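Local coordinates for protein M32 carboxypeptidase (Chitinophagaceae bacterium, PDB 7A03) that probably removes amino acids from the C-terminal end of peptides as a metal-dependent carboxypeptidase of family M32, at residues K125-Q130 against N400-V405; P346-T351 against V396-D401; H359-I364 against D388-Y393. All coordinates share one frame; numbering follows the deposited sequence. Where two conformers were deposited one is given.

From the N terminus, the chain first reaches 125-130, the corner between helix 103-126 and helix 129-150. It comes next to the loop segment 346-351 and then to helix 358-374. Contact 3 closes the shortest loop, where helix 382-394 folds back on helix 358-374. The chain leaves helix 382-394 through the loop that contains 396-405. This loop first meets 346-351 in contact 2, and then the helix corner in contact 1. Contact 3 is nested inside contact 2 and inside contact 1. Contacts 1 and 2 end on the same loop and share N400 and D401. Contacts 2 and 3 touch directly, with S347 O beside H361 CE1.

Contact 1: residues K125-Q130 against N400-V405; sequences KANDYQ and NDTQGV
Two donors grip N400 OD1. T402 OG1 donates to N400 OD1 at 2.9 Å, and Q403 N donates to N400 OD1 at 3.1 Å. Both donors stand above the carbonyl plane. The bond from Q403 N makes an Asx motif, which leads into the type I turn D401-G404. CG of N400 sits between the backbone N and the carbonyl carbon (chi1 51°), which puts OD1 within reach of both. An alanine here would remove this acceptor and would probably loosen the start of the turn and the hold on T402 OG1. N127 comes in across N400 and T402. N127 OD1 accepts from T402 N at 2.9 Å, with the donor above the carbonyl plane. A water links N127 O to D401 N. On the other flank D401 OD2 accepts from Y129 N at 2.8 Å, from above the carboxylate plane. D128 OD2 lies 4.0 Å from D401 OD2, so the two like charges might raise each other's pKa. V405 CG1 packs 3.6 Å from Y129 CD1, while Y129 OH bonds to T379 O. The helix corner combines a Schellman motif, with N127 (positive phi) as C-prime, and an N-cap at D128, whose OD2 accepts from Q130 N.

Contact 2: residues P346-T351 against V396-D401; sequences PSLIRT and VEVPND
The two segments run side by side in nearly the same direction, 22° apart over P346-L348 and V396-P399. S347 CA lies 6.6 Å from V396 CA, and L348 CA lies 6.8 Å from V398 CA. Neither piece is a strand. This is a loop-to-loop contact at the surface of a largely helical M32 carboxypeptidase fold. One loop leads into helix 358-374 and the other leaves helix 382-394. The meeting is made by carbon atoms.

L348 carries most of it. Its CG is anti to the carbonyl carbon, with chi1 at -69°. The CB bond does not aim at the other loop, but the branched tip reaches it. The two methyls then divide the work. L348 CD2 touches both valines, 3.8 Å from V396 CG2 and 3.7 Å from V398 CG2. The side chains of L348 and V398 cross obliquely. CD1 goes on to P399, which it meets tip to tip.

V396 is the main surface on the other side, and its CB bond points at the first segment. Its two methyls also divide. CG2 takes the L348 contact. V396 CG1 is anti to the carbonyl carbon and rests against the backbone of P346, 4.0 Å from P346 C. P346 CB also comes within 4.1 Å of V396 CG1.

Both loops have further partners. Q407 holds the first one, bonding to L348 O through NE2 and to R350 N through OE1. The valines V396 and V398 also touch Y390 of helix 382-394. At the far end of the contact L348 CD1 stops 3.7 Å from P399 CD.

Contact 3: residues H359-I364 against D388-Y393; sequences HFHIMI and DYYRQY
I364 is the side chain to follow. It sits in the middle of an interface between helix 358-374 and helix 382-394, a helix pair buried in the M32 fold. The two short helix segments run at 140° to each other, closer to antiparallel than to perpendicular. Their axes come within 10.3 Å.

From CB, which points at the other helix, I364 splits into two branches. I364 CG2 is anti to the backbone N and lies 3.6 Å from Y389 CB. CG1 is anti to the carbonyl carbon and also leans on Y389 CB, from slightly further off. I364 and Y389 slide past each other in opposite directions. At the tip, I364 CD1 ends over one face of the Y390 ring, 4.1 Å from the ring centroid, in a CH-pi contact.

Y390 reaches further with its hydroxyl. Y390 OH meets H361 ND1 at 2.7 Å in a hydrogen bond, at the edge of the imidazole and near its plane. Either atom could be the donor. The two rings are oblique to each other. Y390 OH also bonds to R365 NH1, so this buried polar atom has two partners. The nearby cationic group might lower the pKa of the phenol. W386 stacks on the Y390 ring.

On the other flank F360 and Y393 cross at about a right angle, and F360 CD2 lies 3.9 Å from Y393 CB. M363 is extended up to a bend at chi3 (71°), which turns CE over the Y393 ring in a CH-pi contact, with SD further out in a Met-aromatic contact. Q392 CD lies over the opposite face, toward the rim, and Y389 CD1 lies at the edge in plane. M363 CE stands over the centre of the Y393 ring, 3.8 Å from the centroid.

Contact 1: residues K125-Q130 against N400-V405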
loop_
_atom_site.group_PDB
_atom_site.type_symbol
_atom_site.label_atom_id
_atom_site.label_comp_id
_atom_site.label_asym_id
_atom_site.label_seq_id
_atom_site.Cartn_x
_atom_site.Cartn_y
_atom_site.Cartn_z
ATOM N N LYS A 125 11.778 7.234 -21.937
ATOM C CA LYS A 125 11.800 6.874 -23.354
ATOM C C LYS A 125 13.193 7.021 -23.965
ATOM O O LYS A 125 13.550 6.266 -24.880
ATOM C CB LYS A 125 10.715 7.618 -24.131
ATOM C CG LYS A 125 9.281 7.373 -23.614
ATOM C CD LYS A 125 9.134 6.088 -22.783
ATOM C CE LYS A 125 7.913 6.144 -21.876
ATOM N NZ LYS A 125 7.981 7.307 -20.954
ATOM N N ALA A 126 13.999 7.961 -23.468
ATOM C CA ALA A 126 15.405 8.039 -23.850
ATOM C C ALA A 126 16.283 7.070 -23.066
ATOM O O ALA A 126 17.453 6.893 -23.421
ATOM C CB ALA A 126 15.920 9.466 -23.653
ATOM N N ASN A 127 15.743 6.442 -22.017
ATOM C CA ASN A 127 16.498 5.548 -21.135
ATOM C C ASN A 127 17.730 6.236 -20.547
ATOM O O ASN A 127 18.834 5.682 -20.524
ATOM C CB ASN A 127 16.853 4.225 -21.817
ATOM C CG ASN A 127 16.822 3.057 -20.855
ATOM O OD1 ASN A 127 17.051 3.225 -19.656
ATOM N ND2 ASN A 127 16.534 1.868 -21.372
ATOM N N ASP A 128 17.533 7.461 -20.063
ATOM C CA ASP A 128 18.636 8.259 -19.532
ATOM C C ASP A 128 18.125 9.084 -18.364
ATOM O O ASP A 128 17.273 9.961 -18.546
ATOM C CB ASP A 128 19.229 9.175 -20.610
ATOM C CG ASP A 128 20.429 9.972 -20.114
ATOM O OD1 ASP A 128 21.007 10.731 -20.917
ATOM O OD2 ASP A 128 20.808 9.844 -18.931
ATOM N N TYR A 129 18.682 8.830 -17.179
ATOM C CA TYR A 129 18.243 9.543 -15.987
ATOM C C TYR A 129 18.547 11.033 -16.072
ATOM O O TYR A 129 17.807 11.848 -15.508
ATOM C CB TYR A 129 18.907 8.938 -14.748
ATOM C CG TYR A 129 18.895 9.867 -13.560
ATOM C CD1 TYR A 129 17.745 10.032 -12.803
ATOM C CD2 TYR A 129 20.026 10.591 -13.208
ATOM C CE1 TYR A 129 17.721 10.894 -11.721
ATOM C CE2 TYR A 129 20.014 11.453 -12.124
ATOM C CZ TYR A 129 18.855 11.595 -11.385
ATOM O OH TYR A 129 18.839 12.452 -10.312
ATOM N N GLN A 130 19.634 11.409 -16.756
ATOM C CA GLN A 130 20.010 12.817 -16.822
ATOM C C GLN A 130 18.944 13.670 -17.494
ATOM O O GLN A 130 18.910 14.885 -17.275
ATOM C CB GLN A 130 21.376 12.984 -17.496
ATOM C CG GLN A 130 22.504 12.254 -16.781
ATOM C CD GLN A 130 22.710 12.732 -15.348
ATOM O OE1 GLN A 130 22.269 13.818 -14.969
ATOM N NE2 GLN A 130 23.376 11.910 -14.542
ATOM N N ASN A 400 20.497 -0.584 -17.192
ATOM C CA ASN A 400 20.128 0.707 -17.756
ATOM C C ASN A 400 19.210 1.407 -16.762
ATOM O O ASN A 400 18.797 0.827 -15.755
ATOM C CB ASN A 400 19.460 0.553 -19.126
ATOM C CG ASN A 400 18.321 -0.442 -19.106
ATOM O OD1 ASN A 400 17.265 -0.181 -18.530
ATOM N ND2 ASN A 400 18.530 -1.593 -19.737
ATOM N N ASP A 401 18.885 2.665 -17.067
ATOM C CA ASP A 401 18.185 3.500 -16.093
ATOM C C ASP A 401 16.718 3.115 -15.909
ATOM O O ASP A 401 16.183 3.269 -14.806
ATOM C CB ASP A 401 18.341 4.973 -16.455
ATOM C CG ASP A 401 19.716 5.504 -16.121
ATOM O OD1 ASP A 401 20.395 4.906 -15.255
ATOM O OD2 ASP A 401 20.130 6.519 -16.724
ATOM N N THR A 402 16.040 2.627 -16.953
ATOM C CA THR A 402 14.661 2.184 -16.749
ATOM C C THR A 402 14.594 0.946 -15.858
ATOM O O THR A 402 13.592 0.738 -15.167
ATOM C CB THR A 402 13.925 1.966 -18.077
ATOM O OG1 THR A 402 14.609 0.985 -18.861
ATOM C CG2 THR A 402 13.836 3.269 -18.862
ATOM N N GLN A 403 15.647 0.125 -15.848
ATOM C CA GLN A 403 15.754 -0.967 -14.887
ATOM C C GLN A 403 16.312 -0.512 -13.546
ATOM O O GLN A 403 16.443 -1.338 -12.633
ATOM C CB GLN A 403 16.619 -2.095 -15.459
ATOM C CG GLN A 403 16.007 -2.793 -16.661
ATOM C CD GLN A 403 14.828 -3.666 -16.281
ATOM O OE1 GLN A 403 14.962 -4.607 -15.498
ATOM N NE2 GLN A 403 13.666 -3.364 -16.839
ATOM N N GLY A 404 16.645 0.769 -13.411
ATOM C CA GLY A 404 17.216 1.310 -12.199
ATOM C C GLY A 404 16.413 2.463 -11.638
ATOM O O GLY A 404 15.246 2.293 -11.285
ATOM N N VAL A 405 17.026 3.652 -11.604
ATOM C CA VAL A 405 16.483 4.802 -10.885
ATOM C C VAL A 405 15.180 5.330 -11.477
ATOM O O VAL A 405 14.410 5.997 -10.778
ATOM C CB VAL A 405 17.563 5.897 -10.763
ATOM C CG1 VAL A 405 17.878 6.505 -12.129
ATOM C CG2 VAL A 405 17.136 6.965 -9.781
HETATM O O HOH W 1 20.336 3.904 -19.170
#

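Contact 2: residues P346-T351 against V396-D401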
loop_
_atom_site.group_PDB
_atom_site.type_symbol
_atom_site.label_atom_id
_atom_site.label_comp_id
_atom_site.label_asym_id
_atom_site.label_seq_id
_atom_site.Cartn_x
_atom_site.Cartn_y
_atom_site.Cartn_z
ATOM N N PRO A 346 16.954 -12.235 -5.715
ATOM C CA PRO A 346 17.324 -10.825 -5.916
ATOM C C PRO A 346 17.070 -10.418 -7.361
ATOM O O PRO A 346 17.380 -11.161 -8.297
ATOM C CB PRO A 346 18.816 -10.804 -5.571
ATOM C CG PRO A 346 18.989 -11.968 -4.624
ATOM C CD PRO A 346 18.050 -13.027 -5.125
ATOM N N SER A 347 16.459 -9.247 -7.536
ATOM C CA SER A 347 16.063 -8.796 -8.862
ATOM C C SER A 347 16.058 -7.269 -8.901
ATOM O O SER A 347 16.267 -6.595 -7.888
ATOM C CB SER A 347 14.741 -9.441 -9.279
ATOM O OG SER A 347 13.692 -9.055 -8.409
ATOM N N LEU A 348 15.806 -6.727 -10.089
ATOM C CA LEU A 348 15.990 -5.304 -10.353
ATOM C C LEU A 348 14.746 -4.460 -10.096
ATOM O O LEU A 348 14.877 -3.289 -9.721
ATOM C CB LEU A 348 16.437 -5.107 -11.805
ATOM C CG LEU A 348 17.853 -5.613 -12.100
ATOM C CD1 LEU A 348 18.054 -5.850 -13.586
ATOM C CD2 LEU A 348 18.868 -4.612 -11.588
ATOM N N ILE A 349 13.553 -5.025 -10.278
ATOM C CA ILE A 349 12.303 -4.270 -10.297
ATOM C C ILE A 349 11.535 -4.539 -9.012
ATOM O O ILE A 349 11.146 -5.685 -8.740
ATOM C CB ILE A 349 11.449 -4.620 -11.523
ATOM C CG1 ILE A 349 12.256 -4.410 -12.809
ATOM C CG2 ILE A 349 10.150 -3.809 -11.515
ATOM C CD1 ILE A 349 12.727 -2.972 -13.014
ATOM N N ARG A 350 11.278 -3.469 -8.248
ATOM C CA ARG A 350 10.577 -3.586 -6.971
ATOM C C ARG A 350 9.218 -4.257 -7.123
ATOM O O ARG A 350 8.856 -5.127 -6.319
ATOM C CB ARG A 350 10.433 -2.204 -6.332
ATOM C CG ARG A 350 9.573 -2.161 -5.067
ATOM C CD ARG A 350 9.291 -0.716 -4.611
ATOM N NE ARG A 350 8.563 0.048 -5.631
ATOM C CZ ARG A 350 7.242 -0.015 -5.804
ATOM N NH1 ARG A 350 6.504 -0.785 -5.024
ATOM N NH2 ARG A 350 6.641 0.683 -6.763
ATOM N N THR A 351 8.444 -3.868 -8.143
ATOM C CA THR A 351 7.087 -4.394 -8.263
ATOM C C THR A 351 7.048 -5.878 -8.606
ATOM O O THR A 351 5.987 -6.494 -8.465
ATOM C CB THR A 351 6.265 -3.588 -9.277
ATOM O OG1 THR A 351 6.935 -3.603 -10.548
ATOM C CG2 THR A 351 6.091 -2.145 -8.789
ATOM N N VAL A 396 22.871 -7.277 -7.575
ATOM C CA VAL A 396 22.434 -7.197 -8.962
ATOM C C VAL A 396 23.075 -5.972 -9.599
ATOM O O VAL A 396 23.381 -4.986 -8.920
ATOM C CB VAL A 396 20.899 -7.166 -9.091
ATOM C CG1 VAL A 396 20.314 -8.474 -8.561
ATOM C CG2 VAL A 396 20.336 -5.973 -8.341
ATOM N N GLU A 397 23.301 -6.056 -10.914
ATOM C CA GLU A 397 24.021 -5.033 -11.676
ATOM C C GLU A 397 23.029 -4.390 -12.636
ATOM O O GLU A 397 22.706 -4.958 -13.685
ATOM C CB GLU A 397 25.214 -5.621 -12.432
ATOM C CG GLU A 397 26.321 -6.145 -11.539
ATOM C CD GLU A 397 25.917 -7.407 -10.808
ATOM O OE1 GLU A 397 25.442 -8.354 -11.475
ATOM O OE2 GLU A 397 26.058 -7.439 -9.565
ATOM N N VAL A 398 22.552 -3.205 -12.269
ATOM C CA VAL A 398 21.580 -2.441 -13.047
ATOM C C VAL A 398 22.094 -2.198 -14.463
ATOM O O VAL A 398 23.161 -1.591 -14.637
ATOM C CB VAL A 398 21.236 -1.119 -12.343
ATOM C CG1 VAL A 398 20.347 -0.278 -13.232
ATOM C CG2 VAL A 398 20.550 -1.388 -11.010
ATOM N N PRO A 399 21.357 -2.633 -15.504
ATOM C CA PRO A 399 21.883 -2.563 -16.875
ATOM C C PRO A 399 21.564 -1.263 -17.600
ATOM O O PRO A 399 22.271 -0.889 -18.540
ATOM C CB PRO A 399 21.204 -3.756 -17.556
ATOM C CG PRO A 399 19.876 -3.858 -16.857
ATOM C CD PRO A 399 20.125 -3.437 -15.424
ATOM N N ASN A 400 20.497 -0.584 -17.192
ATOM C CA ASN A 400 20.128 0.707 -17.756
ATOM C C ASN A 400 19.210 1.407 -16.762
ATOM O O ASN A 400 18.797 0.827 -15.755
ATOM C CB ASN A 400 19.460 0.553 -19.126
ATOM C CG ASN A 400 18.321 -0.442 -19.106
ATOM O OD1 ASN A 400 17.265 -0.181 -18.530
ATOM N ND2 ASN A 400 18.530 -1.593 -19.737
ATOM N N ASP A 401 18.885 2.665 -17.067
ATOM C CA ASP A 401 18.185 3.500 -16.093
ATOM C C ASP A 401 16.718 3.115 -15.909
ATOM O O ASP A 401 16.183 3.269 -14.806
ATOM C CB ASP A 401 18.341 4.973 -16.455
ATOM C CG ASP A 401 19.716 5.504 -16.121
ATOM O OD1 ASP A 401 20.395 4.906 -15.255
ATOM O OD2 ASP A 401 20.130 6.519 -16.724
#

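Contact 3: residues H359-I364 against D388-Y393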
loop_
_atom_site.group_PDB
_atom_site.type_symbol
_atom_site.label_atom_id
_atom_site.label_comp_id
_atom_site.label_asym_id
_atom_site.label_seq_id
_atom_site.Cartn_x
_atom_site.Cartn_y
_atom_site.Cartn_z
ATOM N N HIS A 359 12.003 -5.835 0.525
ATOM C CA HIS A 359 12.316 -4.857 1.553
ATOM C C HIS A 359 13.676 -4.210 1.354
ATOM O O HIS A 359 13.866 -3.062 1.768
ATOM C CB HIS A 359 12.060 -5.469 2.927
ATOM C CG HIS A 359 10.692 -6.063 3.012
ATOM N ND1 HIS A 359 9.555 -5.279 3.029
ATOM C CD2 HIS A 359 10.265 -7.348 2.970
ATOM C CE1 HIS A 359 8.487 -6.059 3.030
ATOM N NE2 HIS A 359 8.888 -7.319 3.001
ATOM N N PHE A 360 14.587 -4.866 0.630
ATOM C CA PHE A 360 15.805 -4.158 0.251
ATOM C C PHE A 360 15.501 -3.035 -0.732
ATOM O O PHE A 360 16.027 -1.920 -0.586
ATOM C CB PHE A 360 16.850 -5.126 -0.281
ATOM C CG PHE A 360 17.453 -5.987 0.793
ATOM C CD1 PHE A 360 16.820 -7.152 1.198
ATOM C CD2 PHE A 360 18.608 -5.594 1.443
ATOM C CE1 PHE A 360 17.362 -7.931 2.210
ATOM C CE2 PHE A 360 19.147 -6.365 2.447
ATOM C CZ PHE A 360 18.524 -7.528 2.829
ATOM N N HIS A 361 14.613 -3.298 -1.700
ATOM C CA HIS A 361 14.163 -2.231 -2.593
ATOM C C HIS A 361 13.660 -1.048 -1.774
ATOM O O HIS A 361 14.060 0.108 -1.999
ATOM C CB HIS A 361 13.053 -2.749 -3.515
ATOM C CG HIS A 361 13.492 -3.806 -4.486
ATOM N ND1 HIS A 361 13.982 -3.518 -5.749
ATOM C CD2 HIS A 361 13.465 -5.156 -4.396
ATOM C CE1 HIS A 361 14.268 -4.646 -6.375
ATOM N NE2 HIS A 361 13.965 -5.655 -5.577
ATOM N N ILE A 362 12.854 -1.333 -0.745
ATOM C CA ILE A 362 12.298 -0.218 0.013
ATOM C C ILE A 362 13.407 0.459 0.787
ATOM O O ILE A 362 13.486 1.698 0.844
ATOM C CB ILE A 362 11.150 -0.690 0.923
ATOM C CG1 ILE A 362 10.002 -1.272 0.098
ATOM C CG2 ILE A 362 10.642 0.446 1.800
ATOM C CD1 ILE A 362 9.260 -0.241 -0.751
ATOM N N MET A 363 14.311 -0.334 1.360
ATOM C CA MET A 363 15.373 0.248 2.165
ATOM C C MET A 363 16.216 1.192 1.326
ATOM O O MET A 363 16.555 2.302 1.772
ATOM C CB MET A 363 16.231 -0.861 2.760
ATOM C CG MET A 363 17.219 -0.381 3.800
ATOM S SD MET A 363 18.253 -1.742 4.336
ATOM C CE MET A 363 19.265 -1.978 2.878
ATOM N N ILE A 364 16.496 0.803 0.077
ATOM C CA ILE A 364 17.342 1.640 -0.761
ATOM C C ILE A 364 16.646 2.966 -1.014
ATOM O O ILE A 364 17.239 4.040 -0.825
ATOM C CB ILE A 364 17.711 0.899 -2.057
ATOM C CG1 ILE A 364 18.704 -0.220 -1.732
ATOM C CG2 ILE A 364 18.287 1.882 -3.066
ATOM C CD1 ILE A 364 18.783 -1.283 -2.794
ATOM N N ASP A 388 24.849 1.604 -7.234
ATOM C CA ASP A 388 25.741 1.139 -6.176
ATOM C C ASP A 388 24.957 0.511 -5.033
ATOM O O ASP A 388 25.346 -0.544 -4.513
ATOM C CB ASP A 388 26.597 2.296 -5.663
ATOM C CG ASP A 388 27.650 2.733 -6.660
ATOM O OD1 ASP A 388 27.919 1.986 -7.631
ATOM O OD2 ASP A 388 28.206 3.837 -6.471
ATOM N N TYR A 389 23.850 1.148 -4.628
ATOM C CA TYR A 389 23.004 0.575 -3.580
ATOM C C TYR A 389 22.489 -0.800 -3.994
ATOM O O TYR A 389 22.513 -1.763 -3.208
ATOM C CB TYR A 389 21.827 1.522 -3.302
ATOM C CG TYR A 389 22.037 2.522 -2.172
ATOM C CD1 TYR A 389 22.000 2.119 -0.844
ATOM C CD2 TYR A 389 22.250 3.869 -2.439
ATOM C CE1 TYR A 389 22.186 3.030 0.187
ATOM C CE2 TYR A 389 22.438 4.788 -1.411
ATOM C CZ TYR A 389 22.405 4.357 -0.102
ATOM O OH TYR A 389 22.584 5.260 0.921
ATOM N N TYR A 390 22.014 -0.910 -5.235
ATOM C CA TYR A 390 21.486 -2.186 -5.700
ATOM C C TYR A 390 22.562 -3.264 -5.724
ATOM O O TYR A 390 22.305 -4.415 -5.346
ATOM C CB TYR A 390 20.828 -2.030 -7.068
ATOM C CG TYR A 390 19.339 -1.831 -6.943
ATOM C CD1 TYR A 390 18.821 -0.636 -6.473
ATOM C CD2 TYR A 390 18.449 -2.851 -7.267
ATOM C CE1 TYR A 390 17.443 -0.444 -6.343
ATOM C CE2 TYR A 390 17.073 -2.679 -7.135
ATOM C CZ TYR A 390 16.575 -1.461 -6.681
ATOM O OH TYR A 390 15.203 -1.273 -6.547
ATOM N N ARG A 391 23.772 -2.919 -6.157
ATOM C CA ARG A 391 24.819 -3.930 -6.179
ATOM C C ARG A 391 25.222 -4.328 -4.767
ATOM O O ARG A 391 25.422 -5.515 -4.483
ATOM C CB ARG A 391 26.032 -3.431 -6.954
ATOM C CG ARG A 391 27.126 -4.468 -7.055
ATOM C CD ARG A 391 28.020 -4.164 -8.216
ATOM N NE ARG A 391 28.979 -5.230 -8.461
ATOM C CZ ARG A 391 29.927 -5.151 -9.384
ATOM N NH1 ARG A 391 30.020 -4.055 -10.125
ATOM N NH2 ARG A 391 30.771 -6.154 -9.572
ATOM N N GLN A 392 25.348 -3.348 -3.871
ATOM C CA GLN A 392 25.827 -3.623 -2.521
ATOM C C GLN A 392 24.860 -4.525 -1.768
ATOM O O GLN A 392 25.272 -5.514 -1.145
ATOM C CB GLN A 392 26.030 -2.305 -1.772
ATOM C CG GLN A 392 26.390 -2.485 -0.307
ATOM C CD GLN A 392 26.563 -1.170 0.425
ATOM O OE1 GLN A 392 26.567 -0.098 -0.184
ATOM N NE2 GLN A 392 26.705 -1.246 1.741
ATOM N N TYR A 393 23.564 -4.211 -1.818
ATOM C CA TYR A 393 22.600 -4.911 -0.972
ATOM C C TYR A 393 21.875 -6.063 -1.653
ATOM O O TYR A 393 21.524 -7.037 -0.976
ATOM C CB TYR A 393 21.581 -3.921 -0.397
ATOM C CG TYR A 393 22.215 -2.982 0.608
ATOM C CD1 TYR A 393 22.699 -3.460 1.821
ATOM C CD2 TYR A 393 22.356 -1.627 0.332
ATOM C CE1 TYR A 393 23.293 -2.610 2.743
ATOM C CE2 TYR A 393 22.947 -0.769 1.247
ATOM C CZ TYR A 393 23.416 -1.270 2.447
ATOM O OH TYR A 393 24.003 -0.425 3.359
#